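Side-chain contacts in dihydroxyacetone kinase (Citrobacter freundii, PDB 1UN8), which catalyses the phosphorylation of dihydroxyacetone by ATP, giving dihydroxyacetone phosphate in the oxidative route of glycerol fermentation: residues A[274-278]-A[279-283]; A[235-238]-A[239-243]; A[308-311]-A[312-316]; A[10-13]-A[14-18]. All blocks are in the same frame, centred on the assembly; numbering follows the deposited sequence.

Contact 1 (A[274-278]-A[279-283]); sequences RELAS and SPLHS
Ser279 turns its hydroxyl back onto the last turn of the helix it follows. Its CB rests 3.4 Å from Leu276 O, and one bond further OG donates to that same oxygen at 2.7 Å (OG to Leu276 O), approaching only 18° off the carbonyl plane. With chi1 at 72°, OG is flanked by both the amide nitrogen and the carbonyl carbon of its own residue, turned back toward the helix end. The backbone N of Ser279 donates to Leu276 O as well, from well above the carbonyl plane, so two donors of one residue grip a single carbonyl at the end of helix 266-277. On the apolar side, Leu276 CD1 lies 4.0 Å from Ser279 OG and meets Leu281 CD2 at 3.8 Å, the two leucines crossing at a slant. Both also pack on strand 254-260, Leu276 on Val256 and Ile258, Leu281 on Leu254. Beyond the serine, the CB of His282 sits 3.2 Å from Ala277 O, with the imidazole set obliquely to that oxygen. Just before Ser279, Ser278 OG donates to Arg274 O, four residues back, at 3.0 Å, while the Arg274 side chain faces the second subunit. Ser279 to His282 make a type I beta turn, and the whole is a helix end running into a reverse turn, the connection from helix 266-277 to strand 285-292 in the DhaK domain.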
loop_
_atom_site.group_PDB
_atom_site.type_symbol
_atom_site.label_atom_id
_atom_site.label_comp_id
_atom_site.label_asym_id
_atom_site.label_seq_id
_atom_site.Cartn_x
_atom_site.Cartn_y
_atom_site.Cartn_z
ATOM N N ARG A 274 -12.899 8.327 6.271
ATOM C CA ARG A 274 -13.693 9.369 6.896
ATOM C C ARG A 274 -14.993 9.614 6.135
ATOM O O ARG A 274 -16.041 9.823 6.741
ATOM C CB ARG A 274 -12.907 10.677 6.968
ATOM C CG ARG A 274 -13.729 11.844 7.506
ATOM C CD ARG A 274 -12.997 13.151 7.321
ATOM N NE ARG A 274 -13.813 14.304 7.680
ATOM C CZ ARG A 274 -14.964 14.619 7.091
ATOM N NH1 ARG A 274 -15.445 13.862 6.108
ATOM N NH2 ARG A 274 -15.632 15.698 7.477
ATOM N N GLU A 275 -14.909 9.610 4.807
ATOM C CA GLU A 275 -16.073 9.832 3.963
ATOM C C GLU A 275 -17.117 8.751 4.228
ATOM O O GLU A 275 -18.302 9.048 4.407
ATOM C CB GLU A 275 -15.668 9.819 2.480
ATOM C CG GLU A 275 -14.555 10.796 2.116
ATOM C CD GLU A 275 -14.976 12.250 2.226
ATOM O OE1 GLU A 275 -15.955 12.547 2.945
ATOM O OE2 GLU A 275 -14.319 13.108 1.602
ATOM N N LEU A 276 -16.668 7.499 4.256
ATOM C CA LEU A 276 -17.557 6.378 4.503
ATOM C C LEU A 276 -18.261 6.548 5.836
ATOM O O LEU A 276 -19.455 6.300 5.947
ATOM C CB LEU A 276 -16.787 5.059 4.524
ATOM C CG LEU A 276 -17.669 3.859 4.898
ATOM C CD1 LEU A 276 -18.527 3.446 3.710
ATOM C CD2 LEU A 276 -16.807 2.704 5.329
ATOM N N ALA A 277 -17.516 6.969 6.848
ATOM C CA ALA A 277 -18.069 7.158 8.186
ATOM C C ALA A 277 -19.104 8.270 8.229
ATOM O O ALA A 277 -19.933 8.327 9.135
ATOM C CB ALA A 277 -16.944 7.458 9.173
ATOM N N SER A 278 -19.053 9.154 7.244
ATOM C CA SER A 278 -19.990 10.265 7.173
ATOM C C SER A 278 -21.060 10.041 6.111
ATOM O O SER A 278 -21.876 10.924 5.855
ATOM C CB SER A 278 -19.238 11.553 6.851
ATOM O OG SER A 278 -18.162 11.730 7.746
ATOM N N SER A 279 -21.054 8.866 5.487
ATOM C CA SER A 279 -22.023 8.569 4.446
ATOM C C SER A 279 -23.324 8.058 5.049
ATOM O O SER A 279 -23.374 7.674 6.214
ATOM C CB SER A 279 -21.452 7.536 3.464
ATOM O OG SER A 279 -21.388 6.247 4.047
ATOM N N PRO A 280 -24.404 8.063 4.258
ATOM C CA PRO A 280 -25.702 7.588 4.733
ATOM C C PRO A 280 -25.623 6.136 5.189
ATOM O O PRO A 280 -26.555 5.619 5.805
ATOM C CB PRO A 280 -26.597 7.755 3.509
ATOM C CG PRO A 280 -25.972 8.904 2.793
ATOM C CD PRO A 280 -24.509 8.604 2.895
ATOM N N LEU A 281 -24.503 5.485 4.889
ATOM C CA LEU A 281 -24.293 4.085 5.247
ATOM C C LEU A 281 -23.850 3.950 6.698
ATOM O O LEU A 281 -23.932 2.884 7.310
ATOM C CB LEU A 281 -23.234 3.500 4.323
ATOM C CG LEU A 281 -22.920 2.017 4.393
ATOM C CD1 LEU A 281 -24.174 1.215 4.144
ATOM C CD2 LEU A 281 -21.878 1.691 3.352
ATOM N N HIS A 282 -23.393 5.074 7.231
ATOM C CA HIS A 282 -22.880 5.210 8.588
ATOM C C HIS A 282 -23.654 4.571 9.747
ATOM O O HIS A 282 -23.089 3.790 10.518
ATOM C CB HIS A 282 -22.656 6.710 8.839
ATOM C CG HIS A 282 -22.797 7.135 10.268
ATOM N ND1 HIS A 282 -21.949 6.701 11.267
ATOM C CD2 HIS A 282 -23.672 7.985 10.858
ATOM C CE1 HIS A 282 -22.295 7.268 12.410
ATOM N NE2 HIS A 282 -23.338 8.051 12.189
ATOM N N SER A 283 -24.937 4.902 9.872
ATOM C CA SER A 283 -25.768 4.400 10.965
ATOM C C SER A 283 -26.000 2.895 11.024
ATOM O O SER A 283 -26.621 2.413 11.961
ATOM C CB SER A 283 -27.128 5.099 10.951
ATOM O OG SER A 283 -27.833 4.817 9.753
#

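Contact 2 (A[235-238]-A[239-243])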
loop_
_atom_site.group_PDB
_atom_site.type_symbol
_atom_site.label_atom_id
_atom_site.label_comp_id
_atom_site.label_asym_id
_atom_site.label_seq_id
_atom_site.Cartn_x
_atom_site.Cartn_y
_atom_site.Cartn_z
ATOM N N GLN A 235 -17.744 12.985 -3.013
ATOM C CA GLN A 235 -18.658 12.710 -4.092
ATOM C C GLN A 235 -18.495 11.269 -4.528
ATOM O O GLN A 235 -19.474 10.526 -4.644
ATOM C CB GLN A 235 -18.400 13.679 -5.249
ATOM C CG GLN A 235 -18.796 15.122 -4.904
ATOM C CD GLN A 235 -18.393 16.123 -5.968
ATOM O OE1 GLN A 235 -18.771 15.991 -7.134
ATOM N NE2 GLN A 235 -17.625 17.138 -5.572
ATOM N N VAL A 236 -17.254 10.859 -4.746
ATOM C CA VAL A 236 -16.992 9.490 -5.161
ATOM C C VAL A 236 -17.511 8.468 -4.149
ATOM O O VAL A 236 -18.174 7.510 -4.525
ATOM C CB VAL A 236 -15.485 9.262 -5.399
ATOM C CG1 VAL A 236 -15.217 7.802 -5.738
ATOM C CG2 VAL A 236 -15.013 10.165 -6.528
ATOM N N VAL A 237 -17.232 8.665 -2.867
ATOM C CA VAL A 237 -17.703 7.706 -1.883
ATOM C C VAL A 237 -19.222 7.677 -1.738
ATOM O O VAL A 237 -19.813 6.602 -1.596
ATOM C CB VAL A 237 -17.047 7.947 -0.504
ATOM C CG1 VAL A 237 -17.744 7.127 0.578
ATOM C CG2 VAL A 237 -15.591 7.542 -0.568
ATOM N N ASN A 238 -19.866 8.839 -1.788
ATOM C CA ASN A 238 -21.317 8.858 -1.646
ATOM C C ASN A 238 -21.998 8.203 -2.843
ATOM O O ASN A 238 -23.024 7.530 -2.701
ATOM C CB ASN A 238 -21.827 10.286 -1.454
ATOM C CG ASN A 238 -21.488 10.848 -0.076
ATOM O OD1 ASN A 238 -21.537 10.138 0.935
ATOM N ND2 ASN A 238 -21.164 12.132 -0.033
ATOM N N LEU A 239 -21.426 8.388 -4.024
ATOM C CA LEU A 239 -21.992 7.779 -5.203
ATOM C C LEU A 239 -21.935 6.268 -5.017
ATOM O O LEU A 239 -22.895 5.544 -5.312
ATOM C CB LEU A 239 -21.193 8.193 -6.437
ATOM C CG LEU A 239 -21.426 7.413 -7.735
ATOM C CD1 LEU A 239 -22.919 7.258 -8.010
ATOM C CD2 LEU A 239 -20.741 8.139 -8.885
ATOM N N MET A 240 -20.799 5.799 -4.512
ATOM C CA MET A 240 -20.585 4.385 -4.275
ATOM C C MET A 240 -21.526 3.888 -3.198
ATOM O O MET A 240 -22.113 2.809 -3.311
ATOM C CB MET A 240 -19.135 4.147 -3.865
ATOM C CG MET A 240 -18.155 4.293 -5.018
ATOM S SD MET A 240 -16.397 4.178 -4.570
ATOM C CE MET A 240 -16.097 2.387 -4.642
ATOM N N VAL A 241 -21.688 4.685 -2.154
ATOM C CA VAL A 241 -22.569 4.293 -1.075
ATOM C C VAL A 241 -24.011 4.155 -1.556
ATOM O O VAL A 241 -24.739 3.259 -1.116
ATOM C CB VAL A 241 -22.481 5.290 0.096
ATOM C CG1 VAL A 241 -23.597 5.034 1.111
ATOM C CG2 VAL A 241 -21.136 5.142 0.766
ATOM N N ASP A 242 -24.432 5.031 -2.460
ATOM C CA ASP A 242 -25.793 4.939 -2.965
ATOM C C ASP A 242 -26.002 3.580 -3.615
ATOM O O ASP A 242 -26.920 2.843 -3.250
ATOM C CB ASP A 242 -26.083 6.043 -3.990
ATOM C CG ASP A 242 -26.290 7.400 -3.344
ATOM O OD1 ASP A 242 -26.880 7.443 -2.240
ATOM O OD2 ASP A 242 -25.880 8.419 -3.946
ATOM N N LYS A 243 -25.136 3.251 -4.571
ATOM C CA LYS A 243 -25.229 1.983 -5.279
ATOM C C LYS A 243 -25.162 0.802 -4.332
ATOM O O LYS A 243 -25.825 -0.211 -4.555
ATOM C CB LYS A 243 -24.143 1.898 -6.346
ATOM C CG LYS A 243 -24.345 2.953 -7.405
ATOM C CD LYS A 243 -23.354 2.881 -8.532
ATOM C CE LYS A 243 -23.684 3.935 -9.578
ATOM N NZ LYS A 243 -25.112 3.821 -10.028
HETATM O O HOH W 1 -24.626 8.091 -0.462
#
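Met240 lies alongside Val236, both side chains pointing the same way, with SD 4.0 Å from Val236 CG1. On the way there, Met240 CG passes 3.3 Å from Val236 O, because chi1 of -73° carries the chain back beside its own backbone N and over the preceding turn. The chain then bends at its last torsion, and the two residues face strand 186-192, where both touch Val191. On the neighbouring stripe Val237 and Val241 meet at a slant, Val237 CG1 lying 3.9 Å from Val241 CG2. That same CG2 comes within 3.1 Å of Val237 O. Val237 leans on Ile272 and Glu275 of helix 266-277, and Val241 on Ser279 and Leu281 just beyond it. The outer face is polar: Asn238 O accepts from Asp242 N at 2.9 Å. A water 2.8 Å away also donates to Asn238 O, and the same water donates weakly to Asp242 OD1. Water and amide together thus serve one carbonyl, and the aspartate is linked to it indirectly. Regular bonds from Leu239, Met240 and Val241 to the residues four back complete the ladder of an amphipathic alpha helix, 233-247, packed on a beta sheet through Val236 and Met240.

Contact 3 (A[308-311]-A[312-316])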
loop_
_atom_site.group_PDB
_atom_site.type_symbol
_atom_site.label_atom_id
_atom_site.label_comp_id
_atom_site.label_asym_id
_atom_site.label_seq_id
_atom_site.Cartn_x
_atom_site.Cartn_y
_atom_site.Cartn_z
ATOM N N ILE A 308 -21.139 -6.423 3.860
ATOM C CA ILE A 308 -21.667 -7.760 4.122
ATOM C C ILE A 308 -22.745 -7.631 5.200
ATOM O O ILE A 308 -22.524 -6.992 6.233
ATOM C CB ILE A 308 -20.577 -8.728 4.617
ATOM C CG1 ILE A 308 -21.226 -10.054 4.989
ATOM C CG2 ILE A 308 -19.831 -8.141 5.817
ATOM C CD1 ILE A 308 -20.613 -11.245 4.287
ATOM N N VAL A 309 -23.911 -8.223 4.947
ATOM C CA VAL A 309 -25.027 -8.163 5.886
ATOM C C VAL A 309 -24.765 -9.066 7.076
ATOM O O VAL A 309 -24.446 -10.241 6.916
ATOM C CB VAL A 309 -26.346 -8.599 5.214
ATOM C CG1 VAL A 309 -27.491 -8.517 6.214
ATOM C CG2 VAL A 309 -26.630 -7.717 4.008
ATOM N N LEU A 310 -24.899 -8.517 8.274
ATOM C CA LEU A 310 -24.662 -9.294 9.478
ATOM C C LEU A 310 -25.915 -10.026 9.957
ATOM O O LEU A 310 -26.566 -9.617 10.916
ATOM C CB LEU A 310 -24.130 -8.379 10.580
ATOM C CG LEU A 310 -22.839 -7.635 10.236
ATOM C CD1 LEU A 310 -22.460 -6.704 11.379
ATOM C CD2 LEU A 310 -21.733 -8.639 9.965
ATOM N N GLU A 311 -26.258 -11.104 9.268
ATOM C CA GLU A 311 -27.409 -11.912 9.635
ATOM C C GLU A 311 -26.883 -13.284 10.048
ATOM O O GLU A 311 -25.868 -13.756 9.529
ATOM C CB GLU A 311 -28.377 -12.084 8.447
ATOM C CG GLU A 311 -29.134 -10.828 7.981
ATOM C CD GLU A 311 -30.135 -10.290 9.001
ATOM O OE1 GLU A 311 -30.866 -11.106 9.601
ATOM O OE2 GLU A 311 -30.206 -9.052 9.195
ATOM N N GLU A 312 -27.570 -13.911 10.993
ATOM C CA GLU A 312 -27.203 -15.241 11.447
ATOM C C GLU A 312 -25.763 -15.363 11.935
ATOM O O GLU A 312 -25.262 -14.537 12.701
ATOM C CB GLU A 312 -27.436 -16.251 10.314
ATOM C CG GLU A 312 -28.804 -16.154 9.620
ATOM C CD GLU A 312 -29.973 -16.556 10.519
ATOM O OE1 GLU A 312 -29.968 -17.698 11.041
ATOM O OE2 GLU A 312 -30.903 -15.733 10.697
ATOM N N SER A 313 -25.106 -16.411 11.456
ATOM C CA SER A 313 -23.740 -16.730 11.825
ATOM C C SER A 313 -22.654 -15.838 11.223
ATOM O O SER A 313 -21.500 -15.905 11.642
ATOM C CB SER A 313 -23.456 -18.185 11.450
ATOM O OG SER A 313 -24.342 -19.066 12.114
ATOM N N ILE A 314 -23.007 -15.011 10.245
ATOM C CA ILE A 314 -22.017 -14.158 9.597
ATOM C C ILE A 314 -21.127 -13.407 10.588
ATOM O O ILE A 314 -19.915 -13.614 10.615
ATOM C CB ILE A 314 -22.692 -13.125 8.623
ATOM C CG1 ILE A 314 -23.271 -13.846 7.401
ATOM C CG2 ILE A 314 -21.679 -12.082 8.168
ATOM C CD1 ILE A 314 -22.241 -14.557 6.565
ATOM N N GLU A 315 -21.727 -12.544 11.404
ATOM C CA GLU A 315 -20.955 -11.749 12.355
ATOM C C GLU A 315 -20.081 -12.575 13.293
ATOM O O GLU A 315 -18.935 -12.219 13.555
ATOM C CB GLU A 315 -21.885 -10.856 13.174
ATOM C CG GLU A 315 -21.140 -9.822 13.989
ATOM C CD GLU A 315 -22.054 -9.013 14.878
ATOM O OE1 GLU A 315 -21.635 -7.947 15.377
ATOM O OE2 GLU A 315 -23.196 -9.454 15.087
ATOM N N LYS A 316 -20.629 -13.668 13.805
ATOM C CA LYS A 316 -19.885 -14.539 14.708
ATOM C C LYS A 316 -18.621 -15.009 14.003
ATOM O O LYS A 316 -17.526 -14.942 14.556
ATOM C CB LYS A 316 -20.744 -15.747 15.100
ATOM C CG LYS A 316 -20.055 -16.749 16.017
ATOM C CD LYS A 316 -20.885 -18.026 16.177
ATOM C CE LYS A 316 -22.244 -17.748 16.821
ATOM N NZ LYS A 316 -23.034 -18.987 17.104
#
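Ile308 and Ile314 meet end-on, Ile308 CG1 standing 3.8 Å from Ile314 CG2. Leu310 comes to the same methyl from another direction: its side chain is set roughly perpendicular to that of Ile314, and its CD2 ends 3.9 Å from Ile314 CG2. With CG2 of Ile314 anti to the backbone N (the CG1 torsion being -70°), this branch faces the strand while CG1 lies 3.4 Å from Glu311 O. The methyl also approaches Val309 O, at 3.6 Å. Between these residues the chain reverses: an inverse gamma turn centred on Leu310 runs into a type II' beta turn from Glu311 to Ile314, closed by Ile314 N donating to Glu311 O at 3.2 Å. This is a tight beta-to-alpha connection, leading from strand 301-309, in the mixed sheet that also contains strand 254-260, into helix 314-319, and it brings Ile314 back over the end of the strand. Ile314 is buried further by Ile161 and Ala182 of helices 155-167 and 172-184. Leu310 CD2 has a second neighbour in Glu315 CB, 3.9 Å away, where the two side chains meet at a slant. From there the glutamate runs on extended, and its OE1 accepts a hydrogen bond from the indole NE1 of Trp287.

Contact 4 (A[10-13]-A[14-18]); sequences THLV and SDVID
His11 O and the amide of Asp15 form the first helical bond of this stretch, and it is short and straight: Asp15 N lies 2.7 Å from His11 O with a C=O...N angle of 172°, almost in line with the carbonyl. The carboxylate of Asp15 folds back over the same turn. With CG beside its own backbone N (chi1 -65°), Asp15 OD2 comes within 3.6 Å of His11 CB and 3.2 Å of His11 O. The latter pair are two acceptors and no bond joins them, so the carbonyl is served by the amide, whereas the charge of the aspartate is met by Arg274 of the second subunit, whose NE forms a salt bridge with OD1. The next two rungs are regular: Val16 N donates to Leu12 O at 3.0 Å in the carbonyl plane, and Ile17 N donates to Val13 O at 3.0 Å. Ser14 O in turn takes the amide of Asp18. Ser14 OG and Asp18 OD1 share one outside partner, Arg31 NH1, as hydrogen bond and salt bridge respectively. Among the apolar groups Leu12 and Val16 lie side by side, CD1 of the leucine 4.0 Å from CG2 of the valine, and both touch Ile271 of the second subunit. Val13 and Ile17 instead pack on Cys79 of strand 76-80, and Val13 lies about 4 Å, side chain to side chain, from Ser59, a residue of the substrate site. Asp18 OD2 adds a long, weak ion pair to Arg274 of the second subunit, so charge ties this first helix both to its own chain and across the dimer.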
loop_
_atom_site.group_PDB
_atom_site.type_symbol
_atom_site.label_atom_id
_atom_site.label_comp_id
_atom_site.label_asym_id
_atom_site.label_seq_id
_atom_site.Cartn_x
_atom_site.Cartn_y
_atom_site.Cartn_z
ATOM N N THR A 10 9.587 -15.146 -15.820
ATOM C CA THR A 10 9.058 -16.484 -15.582
ATOM C C THR A 10 9.083 -16.929 -14.122
ATOM O O THR A 10 8.349 -17.846 -13.753
ATOM C CB THR A 10 9.774 -17.577 -16.450
ATOM O OG1 THR A 10 11.148 -17.697 -16.063
ATOM C CG2 THR A 10 9.700 -17.218 -17.928
ATOM N N HIS A 11 9.900 -16.287 -13.287
ATOM C CA HIS A 11 9.971 -16.653 -11.862
ATOM C C HIS A 11 9.181 -15.697 -10.966
ATOM O O HIS A 11 9.128 -15.877 -9.743
ATOM C CB HIS A 11 11.429 -16.684 -11.394
ATOM C CG HIS A 11 12.257 -17.747 -12.056
ATOM N ND1 HIS A 11 13.619 -17.858 -11.865
ATOM C CD2 HIS A 11 11.915 -18.748 -12.903
ATOM C CE1 HIS A 11 14.079 -18.879 -12.567
ATOM N NE2 HIS A 11 13.064 -19.436 -13.204
ATOM N N LEU A 12 8.571 -14.691 -11.590
ATOM C CA LEU A 12 7.802 -13.651 -10.905
ATOM C C LEU A 12 6.910 -14.175 -9.785
ATOM O O LEU A 12 7.134 -13.865 -8.603
ATOM C CB LEU A 12 6.954 -12.889 -11.939
ATOM C CG LEU A 12 6.221 -11.547 -11.716
ATOM C CD1 LEU A 12 5.744 -11.399 -10.280
ATOM C CD2 LEU A 12 7.129 -10.410 -12.090
ATOM N N VAL A 13 5.892 -14.952 -10.149
ATOM C CA VAL A 13 4.969 -15.485 -9.154
ATOM C C VAL A 13 5.683 -16.310 -8.092
ATOM O O VAL A 13 5.383 -16.189 -6.901
ATOM C CB VAL A 13 3.880 -16.346 -9.806
ATOM C CG1 VAL A 13 3.065 -17.052 -8.730
ATOM C CG2 VAL A 13 2.983 -15.472 -10.670
ATOM N N SER A 14 6.627 -17.147 -8.517
ATOM C CA SER A 14 7.363 -17.960 -7.563
ATOM C C SER A 14 8.113 -17.077 -6.569
ATOM O O SER A 14 8.127 -17.352 -5.364
ATOM C CB SER A 14 8.362 -18.859 -8.276
ATOM O OG SER A 14 9.065 -19.643 -7.327
ATOM N N ASP A 15 8.740 -16.016 -7.062
ATOM C CA ASP A 15 9.455 -15.129 -6.157
ATOM C C ASP A 15 8.503 -14.460 -5.144
ATOM O O ASP A 15 8.857 -14.265 -3.971
ATOM C CB ASP A 15 10.237 -14.073 -6.955
ATOM C CG ASP A 15 11.357 -14.690 -7.805
ATOM O OD1 ASP A 15 11.908 -15.735 -7.400
ATOM O OD2 ASP A 15 11.699 -14.124 -8.868
ATOM N N VAL A 16 7.292 -14.120 -5.587
ATOM C CA VAL A 16 6.310 -13.495 -4.704
ATOM C C VAL A 16 5.976 -14.462 -3.574
ATOM O O VAL A 16 5.889 -14.081 -2.413
ATOM C CB VAL A 16 4.996 -13.129 -5.476
ATOM C CG1 VAL A 16 3.871 -12.816 -4.501
ATOM C CG2 VAL A 16 5.239 -11.934 -6.370
ATOM N N ILE A 17 5.784 -15.725 -3.926
ATOM C CA ILE A 17 5.458 -16.762 -2.952
ATOM C C ILE A 17 6.588 -16.879 -1.901
ATOM O O ILE A 17 6.329 -16.859 -0.687
ATOM C CB ILE A 17 5.243 -18.129 -3.663
ATOM C CG1 ILE A 17 4.048 -18.031 -4.640
ATOM C CG2 ILE A 17 5.103 -19.241 -2.598
ATOM C CD1 ILE A 17 2.939 -18.999 -4.415
ATOM N N ASP A 18 7.838 -16.984 -2.366
ATOM C CA ASP A 18 8.976 -17.080 -1.446
ATOM C C ASP A 18 8.957 -15.900 -0.476
ATOM O O ASP A 18 9.112 -16.067 0.744
ATOM C CB ASP A 18 10.306 -17.121 -2.215
ATOM C CG ASP A 18 10.516 -18.449 -2.945
ATOM O OD1 ASP A 18 10.054 -19.488 -2.424
ATOM O OD2 ASP A 18 11.144 -18.469 -4.026
#

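Contact 4 comes first along the chain, followed by contacts 2, 1 and 3, all within the DhaK domain. Contacts 1 and 2 have centres about 10 Å apart and touch, since helices 233-247 and 266-277 pack against each other beside the mixed sheet that contains strands 301-309 and 254-260. Contact 3 lies about 20 Å from contact 1 between centres, at the end of strand 301-309 in that same sheet. Contact 4 stands apart, its centre about 36 to 39 Å from theirs, beside the sheet that contains strand 76-80, near the substrate site. Within the homodimer, however, helix 12-22 of one subunit meets helix 266-277 of the other, bringing contacts 4 and 1 together at the subunit interface.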